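Local coordinates for protein phosphodiesterase (Trypanosoma brucei brucei, PDB 5H2R) that belongs to the cyclic nucleotide phosphodiesterase family, an all-helical protein whose pocket holds a zinc and a magnesium ion beside the bound ligand LLN, at residues N84-N89 with V260-Y265; F264-D269 with F282-N287. All coordinates share one frame; numbering follows the deposited sequence.

Contact 1. Residues N84-N89 with V260-Y265; sequences NVPYHN and VTEEFY. With LLN ((4~{a}~{S},8~{a}~{R})-2-cycloheptyl-4-[4-(2-hydroxyethyloxy)-3-[2-(2-oxidanylideneimidazolidin-1-yl)ethoxy]phenyl]-4~{a},5,8,8~{a}-tetrahydrophthalazin-1-one), chain E.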
loop_
_atom_site.group_PDB
_atom_site.type_symbol
_atom_site.label_atom_id
_atom_site.label_comp_id
_atom_site.label_asym_id
_atom_site.label_seq_id
_atom_site.Cartn_x
_atom_site.Cartn_y
_atom_site.Cartn_z
ATOM N N ASN A 84 -7.536 5.177 13.541
ATOM C CA ASN A 84 -6.441 5.508 14.437
ATOM C C ASN A 84 -5.852 4.214 15.024
ATOM O O ASN A 84 -6.147 3.835 16.157
ATOM C CB ASN A 84 -6.915 6.538 15.507
ATOM C CG ASN A 84 -5.839 6.986 16.486
ATOM O OD1 ASN A 84 -6.119 7.318 17.648
ATOM N ND2 ASN A 84 -4.583 6.978 16.061
ATOM N N VAL A 85 -5.085 3.484 14.195
ATOM C CA VAL A 85 -4.400 2.240 14.549
ATOM C C VAL A 85 -2.875 2.472 14.386
ATOM O O VAL A 85 -2.516 3.434 13.712
ATOM C CB VAL A 85 -4.924 0.993 13.781
ATOM C CG1 VAL A 85 -6.383 0.698 14.133
ATOM C CG2 VAL A 85 -4.752 1.153 12.284
ATOM N N PRO A 86 -1.971 1.691 15.024
ATOM C CA PRO A 86 -0.540 2.037 14.948
ATOM C C PRO A 86 0.117 1.931 13.563
ATOM O O PRO A 86 0.970 2.769 13.247
ATOM C CB PRO A 86 0.124 1.096 15.961
ATOM C CG PRO A 86 -0.998 0.583 16.823
ATOM C CD PRO A 86 -2.200 0.556 15.939
ATOM N N TYR A 87 -0.306 0.955 12.740
ATOM C CA TYR A 87 0.289 0.717 11.413
ATOM C C TYR A 87 -0.650 0.966 10.223
ATOM O O TYR A 87 -0.308 1.769 9.363
ATOM C CB TYR A 87 0.890 -0.698 11.327
ATOM C CG TYR A 87 1.628 -0.920 10.029
ATOM C CD1 TYR A 87 2.944 -0.484 9.868
ATOM C CD2 TYR A 87 0.973 -1.443 8.914
ATOM C CE1 TYR A 87 3.619 -0.657 8.660
ATOM C CE2 TYR A 87 1.625 -1.590 7.694
ATOM C CZ TYR A 87 2.950 -1.201 7.570
ATOM O OH TYR A 87 3.575 -1.348 6.357
ATOM N N HIS A 88 -1.793 0.240 10.133
ATOM C CA HIS A 88 -2.717 0.386 9.010
ATOM C C HIS A 88 -3.610 1.662 9.092
ATOM O O HIS A 88 -4.850 1.597 9.023
ATOM C CB HIS A 88 -3.535 -0.886 8.850
ATOM C CG HIS A 88 -2.758 -2.034 8.299
ATOM N ND1 HIS A 88 -2.390 -3.097 9.092
ATOM C CD2 HIS A 88 -2.311 -2.252 7.041
ATOM C CE1 HIS A 88 -1.730 -3.922 8.303
ATOM N NE2 HIS A 88 -1.665 -3.462 7.059
ATOM N N ASN A 89 -2.953 2.826 9.253
ATOM C CA ASN A 89 -3.615 4.130 9.326
ATOM C C ASN A 89 -3.386 4.842 7.984
ATOM O O ASN A 89 -2.746 4.269 7.101
ATOM C CB ASN A 89 -3.060 4.953 10.516
ATOM C CG ASN A 89 -1.560 5.059 10.506
ATOM O OD1 ASN A 89 -0.940 5.334 9.475
ATOM N ND2 ASN A 89 -0.941 4.742 11.621
ATOM N N VAL A 260 4.208 -1.563 13.245
ATOM C CA VAL A 260 3.614 -2.871 12.941
ATOM C C VAL A 260 3.660 -3.783 14.177
ATOM O O VAL A 260 2.746 -4.583 14.370
ATOM C CB VAL A 260 4.185 -3.528 11.656
ATOM C CG1 VAL A 260 5.517 -4.244 11.898
ATOM C CG2 VAL A 260 3.161 -4.462 11.015
ATOM N N THR A 261 4.708 -3.634 15.011
ATOM C CA THR A 261 4.892 -4.410 16.252
ATOM C C THR A 261 3.751 -4.110 17.213
ATOM O O THR A 261 3.121 -5.048 17.698
ATOM C CB THR A 261 6.299 -4.156 16.836
ATOM O OG1 THR A 261 7.243 -4.727 15.943
ATOM C CG2 THR A 261 6.501 -4.763 18.230
ATOM N N GLU A 262 3.488 -2.807 17.463
ATOM C CA GLU A 262 2.439 -2.330 18.370
ATOM C C GLU A 262 1.054 -2.739 17.896
ATOM O O GLU A 262 0.248 -3.184 18.708
ATOM C CB GLU A 262 2.544 -0.812 18.589
ATOM C CG GLU A 262 1.634 -0.237 19.666
ATOM C CD GLU A 262 1.553 -0.936 21.016
ATOM O OE1 GLU A 262 0.456 -0.885 21.612
ATOM O OE2 GLU A 262 2.547 -1.557 21.465
ATOM N N GLU A 263 0.794 -2.646 16.578
ATOM C CA GLU A 263 -0.492 -3.067 16.041
ATOM C C GLU A 263 -0.692 -4.572 16.244
ATOM O O GLU A 263 -1.747 -4.986 16.720
ATOM C CB GLU A 263 -0.579 -2.733 14.553
ATOM C CG GLU A 263 -1.989 -2.949 14.066
ATOM C CD GLU A 263 -2.170 -2.426 12.672
ATOM O OE1 GLU A 263 -2.229 -1.190 12.511
ATOM O OE2 GLU A 263 -2.323 -3.255 11.752
ATOM N N PHE A 264 0.321 -5.364 15.901
ATOM C CA PHE A 264 0.291 -6.831 16.017
ATOM C C PHE A 264 0.063 -7.255 17.467
ATOM O O PHE A 264 -0.756 -8.144 17.725
ATOM C CB PHE A 264 1.581 -7.457 15.460
ATOM C CG PHE A 264 1.631 -7.662 13.959
ATOM C CD1 PHE A 264 0.764 -6.974 13.111
ATOM C CD2 PHE A 264 2.576 -8.506 13.388
ATOM C CE1 PHE A 264 0.821 -7.156 11.723
ATOM C CE2 PHE A 264 2.633 -8.688 11.998
ATOM C CZ PHE A 264 1.754 -8.014 11.175
ATOM N N TYR A 265 0.746 -6.576 18.402
ATOM C CA TYR A 265 0.652 -6.841 19.848
ATOM C C TYR A 265 -0.756 -6.553 20.367
ATOM O O TYR A 265 -1.277 -7.341 21.154
ATOM C CB TYR A 265 1.747 -6.071 20.628
ATOM C CG TYR A 265 3.132 -6.693 20.546
ATOM C CD1 TYR A 265 3.321 -7.955 19.986
ATOM C CD2 TYR A 265 4.243 -6.050 21.088
ATOM C CE1 TYR A 265 4.584 -8.540 19.924
ATOM C CE2 TYR A 265 5.509 -6.640 21.058
ATOM C CZ TYR A 265 5.673 -7.888 20.477
ATOM O OH TYR A 265 6.915 -8.478 20.413
HETATM C C1 LLN E . 7.754 -3.132 8.900
HETATM C C2 LLN E . 6.428 -5.152 8.607
HETATM C C3 LLN E . 5.495 -4.518 7.795
HETATM O O1 LLN E . 7.550 -4.544 9.127
HETATM O O2 LLN E . 7.148 -7.040 9.829
HETATM O O3 LLN E . 9.340 -6.929 13.272
HETATM C C11 LLN E . 6.303 -8.135 14.566
HETATM C C12 LLN E . 8.262 -7.467 13.497
HETATM C C13 LLN E . 3.055 -7.328 7.109
HETATM C C14 LLN E . 2.256 -10.807 7.015
HETATM C C15 LLN E . 3.256 -11.267 5.881
HETATM C C16 LLN E . 3.871 -12.666 5.907
HETATM C C17 LLN E . 4.972 -12.876 6.941
HETATM C C18 LLN E . 4.578 -12.836 8.413
HETATM C C19 LLN E . 3.960 -11.539 8.923
HETATM C C20 LLN E . 2.519 -11.280 8.477
HETATM C C21 LLN E . 0.815 -8.884 6.432
HETATM C C22 LLN E . 0.691 -7.369 6.420
HETATM C C23 LLN E . -0.371 -6.882 5.422
HETATM C C24 LLN E . 0.138 -6.904 4.013
HETATM C C25 LLN E . 1.418 -6.789 3.707
HETATM C C26 LLN E . 2.534 -6.918 4.711
HETATM C C27 LLN E . 2.061 -6.691 6.158
HETATM O O4 LLN E . -0.045 -9.622 5.979
HETATM N N3 LLN E . 1.974 -9.358 6.968
HETATM N N2 LLN E . 2.993 -8.566 7.461
HETATM C C5 LLN E . 4.214 -6.567 7.645
HETATM C C4 LLN E . 4.398 -5.220 7.321
HETATM C C6 LLN E . 5.148 -7.205 8.457
HETATM C C7 LLN E . 6.269 -6.524 8.911
HETATM C C LLN E . 9.228 -2.820 8.849
HETATM O O LLN E . 9.870 -3.482 7.775
HETATM C C8 LLN E . 7.043 -8.427 10.189
HETATM C C9 LLN E . 8.050 -8.702 11.287
HETATM N N LLN E . 7.587 -8.287 12.623
HETATM N N1 LLN E . 7.537 -7.362 14.621
HETATM C C10 LLN E . 6.231 -8.559 13.104
#
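With CG anti to the backbone N (chi1 -170°) and the chain extended beyond it, Glu263 reaches out from helix 250-274 and lays its carboxylate against the backbone of Tyr87 and His88; the His88 ring, its CG anti to the carbonyl carbon (chi1 -73°), swings its ND1 edge onto the same group. Three hydrogen bonds result. His88 ND1 gives a bond of 2.7 Å to Glu263 OE2, close to the ring plane and onto the syn lone pair. Glu263 OE1 accepts two backbone donors: His88 N at 2.8 Å, on the syn side, and Tyr87 N at 2.9 Å, from above the carboxylate plane. With both oxygens engaged, the carboxylate helps to fix the rotation of the imidazole and to hold the inverse gamma turn centred on His88. Pro86 packs its ring against helix 250-274, CG standing 3.7 Å from Glu263 N. Beside it the Tyr87 ring lies along Val260, whose CG2 makes a CH-pi contact over one face, 4.2 Å from the centroid; the phenol OH bonds to Asn245. Val260 also lines the ligand site, its CG1 3.4 Å from LLN O1, while Thr261 OG1 accepts a weak bond from LLN N1. At the far end of the loop, Asn89 ND2 donates to Val85 O, and Asn89 is the N-cap of the next helix. The nearest His88 side-chain atoms lie about 4 Å from the zinc and magnesium ions, consistent with a place just behind the metal ligands in the pocket of the cyclic nucleotide phosphodiesterase family.

Contact 2. Residues F264-D269 with F282-N287; sequences FYRQGD and FDRSKN. With LLN ((4~{a}~{S},8~{a}~{R})-2-cycloheptyl-4-[4-(2-hydroxyethyloxy)-3-[2-(2-oxidanylideneimidazolidin-1-yl)ethoxy]phenyl]-4~{a},5,8,8~{a}-tetrahydrophthalazin-1-one), chain E.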
loop_
_atom_site.group_PDB
_atom_site.type_symbol
_atom_site.label_atom_id
_atom_site.label_comp_id
_atom_site.label_asym_id
_atom_site.label_seq_id
_atom_site.Cartn_x
_atom_site.Cartn_y
_atom_site.Cartn_z
ATOM N N PHE A 264 0.321 -5.364 15.901
ATOM C CA PHE A 264 0.291 -6.831 16.017
ATOM C C PHE A 264 0.063 -7.255 17.467
ATOM O O PHE A 264 -0.756 -8.144 17.725
ATOM C CB PHE A 264 1.581 -7.457 15.460
ATOM C CG PHE A 264 1.631 -7.662 13.959
ATOM C CD1 PHE A 264 0.764 -6.974 13.111
ATOM C CD2 PHE A 264 2.576 -8.506 13.388
ATOM C CE1 PHE A 264 0.821 -7.156 11.723
ATOM C CE2 PHE A 264 2.633 -8.688 11.998
ATOM C CZ PHE A 264 1.754 -8.014 11.175
ATOM N N TYR A 265 0.746 -6.576 18.402
ATOM C CA TYR A 265 0.652 -6.841 19.848
ATOM C C TYR A 265 -0.756 -6.553 20.367
ATOM O O TYR A 265 -1.277 -7.341 21.154
ATOM C CB TYR A 265 1.747 -6.071 20.628
ATOM C CG TYR A 265 3.132 -6.693 20.546
ATOM C CD1 TYR A 265 3.321 -7.955 19.986
ATOM C CD2 TYR A 265 4.243 -6.050 21.088
ATOM C CE1 TYR A 265 4.584 -8.540 19.924
ATOM C CE2 TYR A 265 5.509 -6.640 21.058
ATOM C CZ TYR A 265 5.673 -7.888 20.477
ATOM O OH TYR A 265 6.915 -8.478 20.413
ATOM N N ARG A 266 -1.407 -5.474 19.873
ATOM C CA ARG A 266 -2.798 -5.151 20.220
ATOM C C ARG A 266 -3.747 -6.251 19.725
ATOM O O ARG A 266 -4.734 -6.534 20.395
ATOM C CB ARG A 266 -3.229 -3.793 19.659
ATOM C CG ARG A 266 -2.558 -2.600 20.365
ATOM C CD ARG A 266 -3.116 -1.264 19.918
ATOM N NE ARG A 266 -2.205 -0.177 20.284
ATOM C CZ ARG A 266 -2.496 1.120 20.213
ATOM N NH1 ARG A 266 -3.700 1.519 19.813
ATOM N NH2 ARG A 266 -1.592 2.028 20.551
ATOM N N GLN A 267 -3.468 -6.844 18.545
ATOM C CA GLN A 267 -4.305 -7.947 18.044
ATOM C C GLN A 267 -4.205 -9.138 19.002
ATOM O O GLN A 267 -5.241 -9.685 19.423
ATOM C CB GLN A 267 -3.952 -8.363 16.601
ATOM C CG GLN A 267 -4.768 -9.592 16.146
ATOM C CD GLN A 267 -4.530 -10.028 14.731
ATOM O OE1 GLN A 267 -4.510 -9.224 13.809
ATOM N NE2 GLN A 267 -4.430 -11.329 14.518
ATOM N N GLY A 268 -2.967 -9.495 19.353
ATOM C CA GLY A 268 -2.667 -10.582 20.285
ATOM C C GLY A 268 -3.326 -10.433 21.635
ATOM O O GLY A 268 -3.852 -11.414 22.167
ATOM N N ASP A 269 -3.337 -9.193 22.180
ATOM C CA ASP A 269 -3.996 -8.858 23.447
ATOM C C ASP A 269 -5.498 -9.102 23.338
ATOM O O ASP A 269 -6.078 -9.683 24.245
ATOM C CB ASP A 269 -3.708 -7.399 23.823
ATOM C CG ASP A 269 -2.293 -7.150 24.322
ATOM O OD1 ASP A 269 -1.523 -8.138 24.471
ATOM O OD2 ASP A 269 -1.946 -5.975 24.552
ATOM N N PHE A 282 2.368 -12.003 17.600
ATOM C CA PHE A 282 1.315 -11.141 18.136
ATOM C C PHE A 282 1.283 -11.117 19.690
ATOM O O PHE A 282 0.348 -10.562 20.273
ATOM C CB PHE A 282 -0.040 -11.609 17.558
ATOM C CG PHE A 282 -0.117 -11.595 16.044
ATOM C CD1 PHE A 282 0.312 -12.688 15.297
ATOM C CD2 PHE A 282 -0.602 -10.482 15.366
ATOM C CE1 PHE A 282 0.258 -12.670 13.901
ATOM C CE2 PHE A 282 -0.657 -10.463 13.970
ATOM C CZ PHE A 282 -0.228 -11.559 13.247
ATOM N N ASP A 283 2.316 -11.678 20.349
ATOM C CA ASP A 283 2.407 -11.777 21.815
ATOM C C ASP A 283 3.167 -10.608 22.490
ATOM O O ASP A 283 4.380 -10.505 22.380
ATOM C CB ASP A 283 3.001 -13.128 22.188
ATOM C CG ASP A 283 2.468 -13.720 23.478
ATOM O OD1 ASP A 283 2.577 -13.047 24.529
ATOM O OD2 ASP A 283 2.026 -14.883 23.451
ATOM N N ARG A 284 2.431 -9.727 23.173
ATOM C CA ARG A 284 2.911 -8.504 23.834
ATOM C C ARG A 284 3.689 -8.776 25.118
ATOM O O ARG A 284 4.820 -8.297 25.238
ATOM C CB ARG A 284 1.722 -7.561 24.103
ATOM C CG ARG A 284 2.006 -6.373 25.014
ATOM C CD ARG A 284 2.164 -5.095 24.237
ATOM N NE ARG A 284 0.895 -4.650 23.667
ATOM C CZ ARG A 284 0.540 -3.377 23.541
ATOM N NH1 ARG A 284 1.344 -2.411 23.964
ATOM N NH2 ARG A 284 -0.632 -3.060 23.005
ATOM N N SER A 285 3.051 -9.484 26.095
ATOM C CA SER A 285 3.592 -9.849 27.413
ATOM C C SER A 285 4.904 -10.643 27.285
ATOM O O SER A 285 5.924 -10.214 27.843
ATOM C CB SER A 285 2.553 -10.618 28.223
ATOM O OG SER A 285 2.166 -11.807 27.556
ATOM N N LYS A 286 4.893 -11.771 26.513
ATOM C CA LYS A 286 6.125 -12.519 26.234
ATOM C C LYS A 286 6.839 -11.633 25.226
ATOM O O LYS A 286 6.162 -10.858 24.534
ATOM C CB LYS A 286 5.854 -13.932 25.669
ATOM C CG LYS A 286 5.774 -14.047 24.141
ATOM C CD LYS A 286 7.045 -14.542 23.476
ATOM C CE LYS A 286 6.737 -15.329 22.229
ATOM N NZ LYS A 286 6.260 -16.706 22.544
ATOM N N ASN A 287 8.176 -11.698 25.136
ATOM C CA ASN A 287 8.777 -10.772 24.204
ATOM C C ASN A 287 9.933 -11.287 23.362
ATOM O O ASN A 287 10.868 -11.930 23.842
ATOM C CB ASN A 287 9.169 -9.505 24.918
ATOM C CG ASN A 287 8.045 -8.493 24.863
ATOM O OD1 ASN A 287 7.601 -8.077 23.784
ATOM N ND2 ASN A 287 7.635 -7.990 26.013
HETATM C C1 LLN E . 7.754 -3.132 8.900
HETATM C C2 LLN E . 6.428 -5.152 8.607
HETATM C C3 LLN E . 5.495 -4.518 7.795
HETATM O O1 LLN E . 7.550 -4.544 9.127
HETATM O O2 LLN E . 7.148 -7.040 9.829
HETATM O O3 LLN E . 9.340 -6.929 13.272
HETATM C C11 LLN E . 6.303 -8.135 14.566
HETATM C C12 LLN E . 8.262 -7.467 13.497
HETATM C C13 LLN E . 3.055 -7.328 7.109
HETATM C C14 LLN E . 2.256 -10.807 7.015
HETATM C C15 LLN E . 3.256 -11.267 5.881
HETATM C C16 LLN E . 3.871 -12.666 5.907
HETATM C C17 LLN E . 4.972 -12.876 6.941
HETATM C C18 LLN E . 4.578 -12.836 8.413
HETATM C C19 LLN E . 3.960 -11.539 8.923
HETATM C C20 LLN E . 2.519 -11.280 8.477
HETATM C C21 LLN E . 0.815 -8.884 6.432
HETATM C C22 LLN E . 0.691 -7.369 6.420
HETATM C C23 LLN E . -0.371 -6.882 5.422
HETATM C C24 LLN E . 0.138 -6.904 4.013
HETATM C C25 LLN E . 1.418 -6.789 3.707
HETATM C C26 LLN E . 2.534 -6.918 4.711
HETATM C C27 LLN E . 2.061 -6.691 6.158
HETATM O O4 LLN E . -0.045 -9.622 5.979
HETATM N N3 LLN E . 1.974 -9.358 6.968
HETATM N N2 LLN E . 2.993 -8.566 7.461
HETATM C C5 LLN E . 4.214 -6.567 7.645
HETATM C C4 LLN E . 4.398 -5.220 7.321
HETATM C C6 LLN E . 5.148 -7.205 8.457
HETATM C C7 LLN E . 6.269 -6.524 8.911
HETATM C C LLN E . 9.228 -2.820 8.849
HETATM O O LLN E . 9.870 -3.482 7.775
HETATM C C8 LLN E . 7.043 -8.427 10.189
HETATM C C9 LLN E . 8.050 -8.702 11.287
HETATM N N LLN E . 7.587 -8.287 12.623
HETATM N N1 LLN E . 7.537 -7.362 14.621
HETATM C C10 LLN E . 6.231 -8.559 13.104
HETATM O O HOH W 1 6.811 -11.073 21.268
HETATM O O HOH W 2 -0.274 -9.997 22.890
HETATM O O HOH W 3 -0.360 -9.611 26.453
#
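The wall of the LLN pocket is backed here by an offset stack of two phenylalanines, where the loop after helix 250-274 folds back on that helix. The Phe264 and Phe282 rings have centroids 4.7 Å apart and planes at 27°; Phe282 CE2 sits over one face of Phe264, toward its rim. Phe264 O meets the edge of the Phe282 ring, 3.3 Å from CD2, and Gln267 lays its amide over a face of that ring. Close backbone approach is possible at Gly268, whose CA makes a CA-H...O contact of 3.0 Å with Phe282 O. Further out, Tyr265 offers a ring face to Arg284, with CA 3.8 Å from the centroid in a CH-pi contact. Arg284 bends at chi2 (103°) and chi3 (70°), which folds its guanidinium back beside Asp269, nearly parallel to the carboxylate but displaced from its plane; NE and Asp269 OD2 form a salt bridge of 3.3 Å whose hydrogen bond is weak. The stronger partner of Arg284 is Glu262, which also holds Arg266, so the shared carboxylate probably offsets the closeness of the two arginines. Waters finish the seam: water 1 links Tyr265 OH with Asp283 O, and water 2 accepts from Arg284 N, 2.7 Å away, near Phe282 O and Asp269 OD1, tying loop to helix. Asp283 and Gln267 reach past the contact to Lys272 and Asn136, respectively. The loop thus lies along helix 250-274 on its way to helix 290-312, buried Phe264 against Met281 and Phe282 against Asn136, the charged residues near the surface.

How the contacts relate
Both contacts use helix 250-274, and their centres are 11 Å apart on the same side of the chain's centre. Contact 1 lies deeper, about 14 Å from that centre, and is organised round a buried carboxylate that holds a loop beside the metal ions, with Pro86 and Tyr87 packing beside it. Contact 2, about 24 Å out, buries more surface (547 against 342 Å²) and grades from aromatic packing inside to water bridges and charged pairs nearer the surface. Phe264 and Tyr265 belong to both, and LLN touches each. A salt bridge of 2.8 Å from Glu262 OE1 to Arg284 NH2 joins them directly, and Pro86 packs on Arg266 alongside.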